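PDB 6SCE: uncharacterized protein from Thermus thermophilus HB8, which is a Type III CRISPR defence DNA nuclease that is activated by cyclic oligoadenylate and probably senses it through CARF domains. Local coordinates for residues Tyr309-Pro314 with Pro374-Leu379. Numbering follows the deposited sequence.
Sequences YLHAGP and PVHANL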
loop_
_atom_site.group_PDB
_atom_site.type_symbol
_atom_site.label_atom_id
_atom_site.label_comp_id
_atom_site.label_asym_id
_atom_site.label_seq_id
_atom_site.Cartn_x
_atom_site.Cartn_y
_atom_site.Cartn_z
ATOM N N TYR A 309 15.884 5.661 4.450
ATOM C CA TYR A 309 17.242 5.305 4.036
ATOM C C TYR A 309 17.955 6.517 3.381
ATOM O O TYR A 309 19.092 6.814 3.718
ATOM C CB TYR A 309 17.189 4.122 3.075
ATOM C CG TYR A 309 18.466 3.944 2.310
ATOM C CD1 TYR A 309 19.598 3.481 2.948
ATOM C CD2 TYR A 309 18.556 4.307 0.973
ATOM C CE1 TYR A 309 20.791 3.354 2.262
ATOM C CE2 TYR A 309 19.740 4.168 0.271
ATOM C CZ TYR A 309 20.855 3.697 0.935
ATOM O OH TYR A 309 22.046 3.558 0.278
ATOM N N LEU A 310 17.285 7.210 2.469
ATOM C CA LEU A 310 17.902 8.351 1.788
ATOM C C LEU A 310 18.230 9.463 2.785
ATOM O O LEU A 310 19.305 10.064 2.729
ATOM C CB LEU A 310 17.017 8.888 0.680
ATOM C CG LEU A 310 16.753 7.945 -0.486
ATOM C CD1 LEU A 310 15.815 8.615 -1.466
ATOM C CD2 LEU A 310 18.050 7.521 -1.142
ATOM N N HIS A 311 17.319 9.700 3.723
ATOM C CA HIS A 311 17.516 10.748 4.737
ATOM C C HIS A 311 18.606 10.395 5.754
ATOM O O HIS A 311 19.511 11.209 6.022
ATOM C CB HIS A 311 16.185 11.019 5.423
ATOM C CG HIS A 311 16.272 11.910 6.619
ATOM N ND1 HIS A 311 16.530 13.262 6.524
ATOM C CD2 HIS A 311 16.128 11.642 7.937
ATOM C CE1 HIS A 311 16.519 13.788 7.738
ATOM N NE2 HIS A 311 16.283 12.828 8.612
ATOM N N ALA A 312 18.535 9.196 6.317
ATOM C CA ALA A 312 19.359 8.862 7.483
ATOM C C ALA A 312 20.767 8.414 7.105
ATOM O O ALA A 312 21.671 8.597 7.896
ATOM C CB ALA A 312 18.721 7.776 8.303
ATOM N N GLY A 313 20.928 7.806 5.928
ATOM C CA GLY A 313 22.216 7.217 5.524
ATOM C C GLY A 313 22.803 6.337 6.616
ATOM O O GLY A 313 23.906 6.571 7.084
ATOM N N PRO A 314 22.041 5.329 7.068
ATOM C CA PRO A 314 22.474 4.553 8.201
ATOM C C PRO A 314 23.625 3.591 7.912
ATOM O O PRO A 314 23.764 3.112 6.780
ATOM C CB PRO A 314 21.221 3.733 8.534
ATOM C CG PRO A 314 20.586 3.518 7.210
ATOM C CD PRO A 314 20.785 4.814 6.500
ATOM N N PRO A 374 23.757 8.943 16.067
ATOM C CA PRO A 374 22.455 9.475 15.677
ATOM C C PRO A 374 21.439 8.331 15.543
ATOM O O PRO A 374 21.750 7.306 14.931
ATOM C CB PRO A 374 22.720 10.104 14.318
ATOM C CG PRO A 374 24.181 10.406 14.307
ATOM C CD PRO A 374 24.820 9.339 15.128
ATOM N N VAL A 375 20.260 8.504 16.122
ATOM C CA VAL A 375 19.225 7.483 16.063
ATOM C C VAL A 375 18.036 8.015 15.301
ATOM O O VAL A 375 17.336 8.888 15.811
ATOM C CB VAL A 375 18.726 7.091 17.461
ATOM C CG1 VAL A 375 17.712 5.954 17.348
ATOM C CG2 VAL A 375 19.869 6.659 18.327
ATOM N N HIS A 376 17.797 7.474 14.108
ATOM C CA HIS A 376 16.639 7.850 13.285
ATOM C C HIS A 376 15.526 6.812 13.489
ATOM O O HIS A 376 15.781 5.615 13.554
ATOM C CB HIS A 376 17.004 7.913 11.808
ATOM C CG HIS A 376 18.041 8.940 11.485
ATOM N ND1 HIS A 376 17.719 10.191 11.004
ATOM C CD2 HIS A 376 19.388 8.908 11.579
ATOM C CE1 HIS A 376 18.833 10.881 10.812
ATOM N NE2 HIS A 376 19.858 10.127 11.148
ATOM N N ALA A 377 14.298 7.280 13.611
ATOM C CA ALA A 377 13.187 6.381 13.787
ATOM C C ALA A 377 12.119 6.767 12.795
ATOM O O ALA A 377 11.587 7.877 12.827
ATOM C CB ALA A 377 12.650 6.438 15.216
ATOM N N ASN A 378 11.801 5.848 11.906
ATOM C CA ASN A 378 10.747 6.074 10.961
ATOM C C ASN A 378 9.419 5.565 11.558
ATOM O O ASN A 378 9.329 4.430 12.016
ATOM C CB ASN A 378 11.028 5.329 9.658
ATOM C CG ASN A 378 9.886 5.460 8.691
ATOM O OD1 ASN A 378 8.913 4.665 8.721
ATOM N ND2 ASN A 378 9.928 6.518 7.894
ATOM N N LEU A 379 8.391 6.392 11.500
ATOM C CA LEU A 379 7.092 6.070 12.087
ATOM C C LEU A 379 5.980 5.795 11.073
ATOM O O LEU A 379 4.808 5.764 11.428
ATOM C CB LEU A 379 6.695 7.188 13.059
ATOM C CG LEU A 379 7.651 7.377 14.240
ATOM C CD1 LEU A 379 7.253 8.557 15.100
ATOM C CD2 LEU A 379 7.711 6.131 15.114
HETATM O O HOH W 1 22.235 10.837 9.240
#
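His-376, on strand 375-378, meets His-311 and Ala-312 at the C-terminal end of helix 303-312, a helix-on-sheet contact inside a Rossmann-like domain whose parallel strands run in the order 342-347, 316-321, 293-297, 375-378, 399-404, consistent with a CARF domain. Along the strand, Val-375 bonds through its backbone to Arg-399 and lays its side chain against Ala-368 and Leu-369 of helix 354-370, whereas His-376 faces helix 303-312. The CG of His-376 lies beside its backbone N (chi1 -62°), which brings the imidazole broadside to the helix end. Ala-312 CB sits over one face of this ring, 3.5 Å from the centroid and 15° off the normal, in a CH-pi contact. The ring of His-311 comes in at 88° to that of His-376, its CD2 3.7 Å from His-376 ND1; the pair meets obliquely. The helix ends at Gly-313, which takes positive phi while its N still bonds to Tyr-309 O. Beside this turn, one water donates to Ala-312 O at 2.7 Å and also hydrogen-bonds His-376 NE2, 3.1 Å from the water oxygen. Replacing His-376 by an alanine would probably open a gap beneath the Ala-312 methyl and deprive the bridging water of one partner. Further along, Ala-377 returns to Arg-399 through its backbone, and Asn-378 OD1 accepts a hydrogen bond from the backbone N of Asn-380.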